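Local structure of amide synthase (1L5A) at residues Y132-M135 with L136-R140; Q143-Q146 with S147-G151; P160-S163 with Y164-E168. The protein acts as a nonribosomal peptide synthetase condensation enzyme, an amide synthase of vibriobactin biosynthesis in Vibrio cholerae. All coordinates share one frame; numbering follows the deposited sequence.

Interaction 1: Y132-M135 with L136-R140; sequences YGMM and LFEQR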
loop_
_atom_site.group_PDB
_atom_site.type_symbol
_atom_site.label_atom_id
_atom_site.label_comp_id
_atom_site.label_asym_id
_atom_site.label_seq_id
_atom_site.Cartn_x
_atom_site.Cartn_y
_atom_site.Cartn_z
ATOM N N TYR A 132 -22.547 9.994 -4.126
ATOM C CA TYR A 132 -21.827 9.034 -4.946
ATOM C C TYR A 132 -22.580 7.688 -4.928
ATOM O O TYR A 132 -22.701 7.015 -5.967
ATOM C CB TYR A 132 -20.377 8.900 -4.435
ATOM C CG TYR A 132 -19.421 8.250 -5.414
ATOM C CD1 TYR A 132 -18.625 9.026 -6.264
ATOM C CD2 TYR A 132 -19.307 6.855 -5.492
ATOM C CE1 TYR A 132 -17.725 8.423 -7.181
ATOM C CE2 TYR A 132 -18.426 6.254 -6.387
ATOM C CZ TYR A 132 -17.635 7.041 -7.231
ATOM O OH TYR A 132 -16.756 6.442 -8.116
ATOM N N GLY A 133 -23.093 7.301 -3.761
ATOM C CA GLY A 133 -23.845 6.057 -3.690
ATOM C C GLY A 133 -25.060 6.104 -4.631
ATOM O O GLY A 133 -25.366 5.132 -5.349
ATOM N N MET A 134 -25.736 7.255 -4.640
ATOM C CA MET A 134 -26.898 7.457 -5.463
ATOM C C MET A 134 -26.563 7.253 -6.934
ATOM O O MET A 134 -27.255 6.503 -7.646
ATOM C CB MET A 134 -27.463 8.861 -5.246
ATOM C CG MET A 134 -28.844 9.075 -5.861
ATOM S SD MET A 134 -30.169 7.991 -5.183
ATOM C CE MET A 134 -30.459 7.089 -6.453
ATOM N N MET A 135 -25.504 7.900 -7.409
ATOM C CA MET A 135 -25.176 7.718 -8.811
ATOM C C MET A 135 -24.758 6.278 -9.087
ATOM O O MET A 135 -25.083 5.754 -10.154
ATOM C CB MET A 135 -24.130 8.744 -9.285
ATOM C CG MET A 135 -22.699 8.388 -9.150
ATOM S SD MET A 135 -22.091 7.242 -10.410
ATOM C CE MET A 135 -20.614 6.756 -9.497
ATOM N N LEU A 136 -24.076 5.629 -8.140
ATOM C CA LEU A 136 -23.701 4.231 -8.330
ATOM C C LEU A 136 -24.984 3.437 -8.534
ATOM O O LEU A 136 -25.057 2.581 -9.405
ATOM C CB LEU A 136 -22.955 3.666 -7.122
ATOM C CG LEU A 136 -21.465 3.986 -6.958
ATOM C CD1 LEU A 136 -20.953 3.346 -5.680
ATOM C CD2 LEU A 136 -20.669 3.469 -8.160
ATOM N N PHE A 137 -26.000 3.729 -7.727
ATOM C CA PHE A 137 -27.286 3.049 -7.846
ATOM C C PHE A 137 -27.893 3.305 -9.236
ATOM O O PHE A 137 -28.517 2.425 -9.827
ATOM C CB PHE A 137 -28.251 3.557 -6.767
ATOM C CG PHE A 137 -29.703 3.311 -7.084
ATOM C CD1 PHE A 137 -30.313 2.099 -6.757
ATOM C CD2 PHE A 137 -30.473 4.302 -7.702
ATOM C CE1 PHE A 137 -31.678 1.877 -7.037
ATOM C CE2 PHE A 137 -31.845 4.093 -7.989
ATOM C CZ PHE A 137 -32.453 2.876 -7.655
ATOM N N GLU A 138 -27.706 4.511 -9.756
ATOM C CA GLU A 138 -28.275 4.860 -11.049
ATOM C C GLU A 138 -27.573 4.177 -12.192
ATOM O O GLU A 138 -28.216 3.654 -13.093
ATOM C CB GLU A 138 -28.274 6.391 -11.233
ATOM C CG GLU A 138 -29.087 7.089 -10.123
ATOM C CD GLU A 138 -28.999 8.596 -10.155
ATOM O OE1 GLU A 138 -27.939 9.120 -10.570
ATOM O OE2 GLU A 138 -29.985 9.256 -9.741
ATOM N N GLN A 139 -26.250 4.169 -12.149
ATOM C CA GLN A 139 -25.478 3.532 -13.197
ATOM C C GLN A 139 -25.746 2.021 -13.217
ATOM O O GLN A 139 -25.869 1.405 -14.283
ATOM C CB GLN A 139 -23.987 3.831 -12.997
ATOM C CG GLN A 139 -23.604 5.315 -13.172
ATOM C CD GLN A 139 -24.066 5.888 -14.513
ATOM O OE1 GLN A 139 -23.763 5.339 -15.574
ATOM N NE2 GLN A 139 -24.812 6.994 -14.466
ATOM N N ARG A 140 -25.862 1.425 -12.038
ATOM C CA ARG A 140 -26.141 0.005 -11.954
ATOM C C ARG A 140 -27.530 -0.256 -12.582
ATOM O O ARG A 140 -27.711 -1.193 -13.361
ATOM C CB ARG A 140 -26.110 -0.435 -10.492
ATOM C CG ARG A 140 -26.118 -1.940 -10.295
ATOM C CD ARG A 140 -25.065 -2.608 -11.150
ATOM N NE ARG A 140 -25.058 -4.051 -10.952
ATOM C CZ ARG A 140 -24.526 -4.933 -11.795
ATOM N NH1 ARG A 140 -23.946 -4.532 -12.911
ATOM N NH2 ARG A 140 -24.595 -6.224 -11.525
#
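Four consecutive i to i+4 backbone hydrogen bonds join 132-135 to 136-140 in regular alpha-helix, running from L136 N to Y132 O at 2.9 Å through to Q139 N to M135 O at 2.8 Å. On one side of this helix Y132, M135 and L136 form an apolar cluster. The Y132 ring has CG anti to the backbone N (chi1 -163°), which tilts it toward the next turn, and its CE2 meets L136 CG at 3.8 Å. M135 lies beside them: its CE sits over one face of the Y132 ring, displaced toward the rim, and touches L136 CD2 at 3.5 Å. Nearer its backbone, M135 SD lies 3.7 Å from Q139 CG, so the side chain touches both L136 and Q139. These turns follow directly on the HHxxxDG signature of condensation domains, whose aspartate, D130, accepts a hydrogen bond through OD1 from G133 N. F339 and R263, both from loops of the second half of the chain, pack against the Y132 cluster. The other side of the helix faces the sheet. There M134 and F137 lie side by side and point the same way, making an oblique Met-aromatic contact with M134 SD 5.4 Å from the centre of the F137 ring. T122 of strand 117-125 touches both residues, while L42, T45 and V46 of helix 35-47 enclose the ring further. E138 crosses M134 obliquely, its CG passing beside M134 O. The carboxylate of E138 then turns to strand 22-30, where OE2 is hydrogen-bonded to H25 ND1; that bond ties the buried acid to the sheet.

Interaction 2: Q143-Q146 with S147-G151; sequences QHYQ and SLLSG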
loop_
_atom_site.group_PDB
_atom_site.type_symbol
_atom_site.label_atom_id
_atom_site.label_comp_id
_atom_site.label_asym_id
_atom_site.label_seq_id
_atom_site.Cartn_x
_atom_site.Cartn_y
_atom_site.Cartn_z
ATOM N N GLN A 143 -26.989 -0.320 -16.126
ATOM C CA GLN A 143 -26.316 -1.535 -16.538
ATOM C C GLN A 143 -27.235 -2.738 -16.633
ATOM O O GLN A 143 -27.246 -3.443 -17.648
ATOM C CB GLN A 143 -25.155 -1.844 -15.597
ATOM C CG GLN A 143 -24.147 -0.740 -15.545
ATOM C CD GLN A 143 -22.993 -1.022 -14.591
ATOM O OE1 GLN A 143 -23.154 -1.689 -13.562
ATOM N NE2 GLN A 143 -21.821 -0.492 -14.925
ATOM N N HIS A 144 -28.009 -2.986 -15.591
ATOM C CA HIS A 144 -28.898 -4.125 -15.645
ATOM C C HIS A 144 -29.917 -3.992 -16.766
ATOM O O HIS A 144 -30.208 -4.978 -17.450
ATOM C CB HIS A 144 -29.602 -4.332 -14.312
ATOM C CG HIS A 144 -28.781 -5.066 -13.299
ATOM N ND1 HIS A 144 -28.197 -6.289 -13.562
ATOM C CD2 HIS A 144 -28.502 -4.788 -12.003
ATOM C CE1 HIS A 144 -27.601 -6.734 -12.470
ATOM N NE2 HIS A 144 -27.771 -5.844 -11.509
ATOM N N TYR A 145 -30.446 -2.787 -16.984
ATOM C CA TYR A 145 -31.429 -2.613 -18.058
ATOM C C TYR A 145 -30.815 -2.958 -19.418
ATOM O O TYR A 145 -31.407 -3.691 -20.210
ATOM C CB TYR A 145 -31.977 -1.179 -18.110
ATOM C CG TYR A 145 -33.054 -0.996 -19.168
ATOM C CD1 TYR A 145 -34.349 -1.469 -18.960
ATOM C CD2 TYR A 145 -32.763 -0.396 -20.403
ATOM C CE1 TYR A 145 -35.330 -1.355 -19.953
ATOM C CE2 TYR A 145 -33.736 -0.279 -21.408
ATOM C CZ TYR A 145 -35.021 -0.763 -21.172
ATOM O OH TYR A 145 -35.999 -0.663 -22.141
ATOM N N GLN A 146 -29.632 -2.429 -19.689
ATOM C CA GLN A 146 -28.978 -2.688 -20.960
ATOM C C GLN A 146 -28.724 -4.174 -21.149
ATOM O O GLN A 146 -28.874 -4.686 -22.247
ATOM C CB GLN A 146 -27.658 -1.922 -21.035
ATOM C CG GLN A 146 -26.828 -2.152 -22.294
ATOM C CD GLN A 146 -27.620 -1.968 -23.576
ATOM O OE1 GLN A 146 -28.410 -1.030 -23.709
ATOM N NE2 GLN A 146 -27.403 -2.862 -24.533
ATOM N N SER A 147 -28.342 -4.858 -20.076
ATOM C CA SER A 147 -28.070 -6.276 -20.153
ATOM C C SER A 147 -29.344 -7.007 -20.480
ATOM O O SER A 147 -29.357 -7.857 -21.360
ATOM C CB SER A 147 -27.511 -6.817 -18.834
ATOM O OG SER A 147 -26.140 -6.505 -18.684
ATOM N N LEU A 148 -30.424 -6.672 -19.789
ATOM C CA LEU A 148 -31.672 -7.358 -20.044
ATOM C C LEU A 148 -32.151 -7.115 -21.461
ATOM O O LEU A 148 -32.601 -8.033 -22.140
ATOM C CB LEU A 148 -32.727 -6.915 -19.041
ATOM C CG LEU A 148 -32.399 -7.444 -17.637
ATOM C CD1 LEU A 148 -33.152 -6.644 -16.534
ATOM C CD2 LEU A 148 -32.737 -8.930 -17.593
ATOM N N LEU A 149 -32.031 -5.876 -21.918
ATOM C CA LEU A 149 -32.486 -5.519 -23.252
ATOM C C LEU A 149 -31.667 -6.200 -24.336
ATOM O O LEU A 149 -32.216 -6.678 -25.322
ATOM C CB LEU A 149 -32.420 -4.005 -23.433
ATOM C CG LEU A 149 -33.131 -3.372 -24.629
ATOM C CD1 LEU A 149 -34.653 -3.470 -24.458
ATOM C CD2 LEU A 149 -32.709 -1.901 -24.736
ATOM N N SER A 150 -30.354 -6.252 -24.153
ATOM C CA SER A 150 -29.480 -6.857 -25.152
ATOM C C SER A 150 -29.261 -8.344 -24.938
ATOM O O SER A 150 -28.487 -8.971 -25.664
ATOM C CB SER A 150 -28.120 -6.160 -25.169
ATOM O OG SER A 150 -27.354 -6.539 -24.044
ATOM N N GLY A 151 -29.932 -8.900 -23.937
ATOM C CA GLY A 151 -29.802 -10.316 -23.659
ATOM C C GLY A 151 -28.404 -10.807 -23.307
ATOM O O GLY A 151 -28.059 -11.953 -23.592
#
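Helix 131-150 finishes in a Schellman motif: G151 takes a positive phi (61°), which suits glycine, and its N bonds back, weakly, to L148 O at 3.3 Å. The last regular helical bond runs from S150 N to Q146 O. S150 adds a side-chain grip on the same last turn. With OG lying between its own backbone N and carbonyl carbon, S150 folds the hydroxyl back onto Q146 O at 3.0 Å, while S150 N reaches that oxygen at 2.9 Å from the opposite face of the carbonyl plane. Q146 O is therefore held by two donors from one residue. The preceding carbonyls keep the ordinary helical pattern: Q143 O, H144 O and Y145 O accept from S147 N, L148 N and L149 N. S147 OG adds a weak, long bond to Q143 O.

Beside this turn Y145 packs on L149. Its ring crosses the leucine, whose two methyls divide between the ring and the phenol oxygen: L149 CD2 touches Y145 CE2 at 3.8 Å and L149 CD1 approaches Y145 OH at 3.9 Å. The hydroxyl is bonded to D34 N, and F344 meets the ring edge-to-face, so the tyrosine is fixed at both its polar and its aromatic parts. H144 points to helix 35-47, packing on A41, L44 and T45, and its NE2 is hydrogen-bonded to E48 OE2. L148 also leans to that helix, against R40, with its CG beside H144 O. On the exposed side, the Q146 chain bends at chi2 (51°) and carries its amide forward beside the last turn, where NE2 comes to 3.4 Å from S150 CB.

Interaction 3: P160-S163 with Y164-E168; sequences PYQS and YLEEE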
loop_
_atom_site.group_PDB
_atom_site.type_symbol
_atom_site.label_atom_id
_atom_site.label_comp_id
_atom_site.label_asym_id
_atom_site.label_seq_id
_atom_site.Cartn_x
_atom_site.Cartn_y
_atom_site.Cartn_z
ATOM N N PRO A 160 -20.429 -7.027 -1.286
ATOM C CA PRO A 160 -21.261 -6.903 -0.082
ATOM C C PRO A 160 -20.794 -5.786 0.820
ATOM O O PRO A 160 -19.612 -5.459 0.832
ATOM C CB PRO A 160 -21.134 -8.279 0.591
ATOM C CG PRO A 160 -19.910 -8.886 -0.025
ATOM C CD PRO A 160 -19.915 -8.401 -1.435
ATOM N N TYR A 161 -21.724 -5.198 1.570
ATOM C CA TYR A 161 -21.384 -4.100 2.469
ATOM C C TYR A 161 -20.372 -4.594 3.493
ATOM O O TYR A 161 -19.518 -3.835 3.943
ATOM C CB TYR A 161 -22.635 -3.569 3.189
ATOM C CG TYR A 161 -22.380 -2.334 4.058
ATOM C CD1 TYR A 161 -22.000 -1.121 3.483
ATOM C CD2 TYR A 161 -22.536 -2.381 5.443
ATOM C CE1 TYR A 161 -21.791 -0.005 4.250
ATOM C CE2 TYR A 161 -22.334 -1.248 6.227
ATOM C CZ TYR A 161 -21.966 -0.066 5.620
ATOM O OH TYR A 161 -21.824 1.084 6.361
ATOM N N GLN A 162 -20.481 -5.873 3.848
ATOM C CA GLN A 162 -19.586 -6.507 4.810
ATOM C C GLN A 162 -18.118 -6.407 4.385
ATOM O O GLN A 162 -17.219 -6.340 5.229
ATOM C CB GLN A 162 -19.971 -7.981 4.986
ATOM C CG GLN A 162 -19.110 -8.757 5.992
ATOM C CD GLN A 162 -19.176 -8.174 7.394
ATOM O OE1 GLN A 162 -20.208 -7.645 7.808
ATOM N NE2 GLN A 162 -18.079 -8.285 8.136
ATOM N N SER A 163 -17.862 -6.409 3.083
ATOM C CA SER A 163 -16.480 -6.296 2.633
ATOM C C SER A 163 -15.965 -4.905 3.002
ATOM O O SER A 163 -14.794 -4.749 3.378
ATOM C CB SER A 163 -16.367 -6.511 1.123
ATOM O OG SER A 163 -16.624 -7.862 0.777
ATOM N N TYR A 164 -16.838 -3.902 2.892
ATOM C CA TYR A 164 -16.461 -2.538 3.244
ATOM C C TYR A 164 -16.225 -2.447 4.759
ATOM O O TYR A 164 -15.243 -1.862 5.216
ATOM C CB TYR A 164 -17.551 -1.544 2.828
ATOM C CG TYR A 164 -17.336 -0.149 3.360
ATOM C CD1 TYR A 164 -16.288 0.646 2.891
ATOM C CD2 TYR A 164 -18.115 0.343 4.404
ATOM C CE1 TYR A 164 -16.014 1.889 3.460
ATOM C CE2 TYR A 164 -17.848 1.587 4.983
ATOM C CZ TYR A 164 -16.792 2.349 4.511
ATOM O OH TYR A 164 -16.480 3.534 5.133
ATOM N N LEU A 165 -17.106 -3.040 5.549
ATOM C CA LEU A 165 -16.908 -2.967 6.982
ATOM C C LEU A 165 -15.550 -3.512 7.345
ATOM O O LEU A 165 -14.824 -2.911 8.142
ATOM C CB LEU A 165 -17.983 -3.750 7.719
ATOM C CG LEU A 165 -19.341 -3.082 7.640
ATOM C CD1 LEU A 165 -20.277 -3.830 8.553
ATOM C CD2 LEU A 165 -19.228 -1.603 8.052
ATOM N N GLU A 166 -15.215 -4.659 6.766
ATOM C CA GLU A 166 -13.927 -5.282 7.037
ATOM C C GLU A 166 -12.783 -4.352 6.654
ATOM O O GLU A 166 -11.847 -4.133 7.433
ATOM C CB GLU A 166 -13.801 -6.582 6.263
ATOM C CG GLU A 166 -14.523 -7.743 6.897
ATOM C CD GLU A 166 -14.735 -8.870 5.910
ATOM O OE1 GLU A 166 -14.095 -8.852 4.818
ATOM O OE2 GLU A 166 -15.544 -9.766 6.233
ATOM N N GLU A 167 -12.861 -3.797 5.452
ATOM C CA GLU A 167 -11.823 -2.892 5.007
ATOM C C GLU A 167 -11.717 -1.717 6.000
ATOM O O GLU A 167 -10.619 -1.391 6.464
ATOM C CB GLU A 167 -12.131 -2.405 3.579
ATOM C CG GLU A 167 -10.995 -1.653 2.918
ATOM C CD GLU A 167 -11.419 -1.006 1.629
ATOM O OE1 GLU A 167 -11.308 -1.639 0.562
ATOM O OE2 GLU A 167 -11.894 0.145 1.684
ATOM N N GLU A 168 -12.855 -1.120 6.357
ATOM C CA GLU A 168 -12.861 0.014 7.270
ATOM C C GLU A 168 -12.309 -0.386 8.629
ATOM O O GLU A 168 -11.579 0.385 9.274
ATOM C CB GLU A 168 -14.277 0.592 7.413
ATOM C CG GLU A 168 -14.376 1.909 8.239
ATOM C CD GLU A 168 -13.722 3.136 7.566
ATOM O OE1 GLU A 168 -13.218 3.025 6.431
ATOM O OE2 GLU A 168 -13.714 4.228 8.176
#
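Y161 O serves two backbone donors at the start of helix 161-172: L165 N approaches in the carbonyl plane at 3.0 Å, and Y164 N adds a weak, strongly bent bond. The following carbonyls each take the amide four residues on, E166 N to Q162 O and E167 N to S163 O, both at 3.0 Å. Before them, P160 O accepts S163 N, closing the first turn, and Y161 N is satisfied by D50 OD2. Among the side chains, Q162 NE2 gives a weak bond to E166 OE2 at 3.5 Å. This bond is long though nearly straight, and the amide and carboxylate planes stand 69° apart on the exposed side. The acids further along have firmer partners. E167 OE2 is shared between R310 NH2 and S266 OG while its OE1 takes V267 N, and E168 OE1 pairs with R310 NE, so one guanidinium serves two neighbouring carboxylates. Beneath the polar side, Y161 and Y164 extend in the same direction, with ring centres 5.7 Å apart and planes at 40°. L165 crosses Y161 obliquely, its CD2 meeting Y161 CE2 at 3.6 Å, so Y164 and L165 both approach the Y161 ring from the same side, at its CE1 and CE2 respectively. L2, near the chain start, packs on both tyrosines, and L51 on Y161. The helix thus begins against the loop that follows helix 35-47, while its acids reach the loop between strands 255-260 and 277-282 and the one between helices 291-307 and 313-319.

The three contacts come in series within one condensation domain. Interactions 1 and 2 occupy successive parts of helix 131-150, centres about 16 Å apart, and this helix runs outward from the signature motif region, their centres lying about 12 and about 28 Å from that of the chain. Interaction 3 opens the next helix, 161-172, its centre about 18 Å from that of interaction 1 and about 28 Å from that of interaction 2, touching neither. Helix 35-47 and the residues after it link all three, through E48 for the first two and D50 for the third. All three also meet loops of the second half of the chain, joining the two halves of the enzyme.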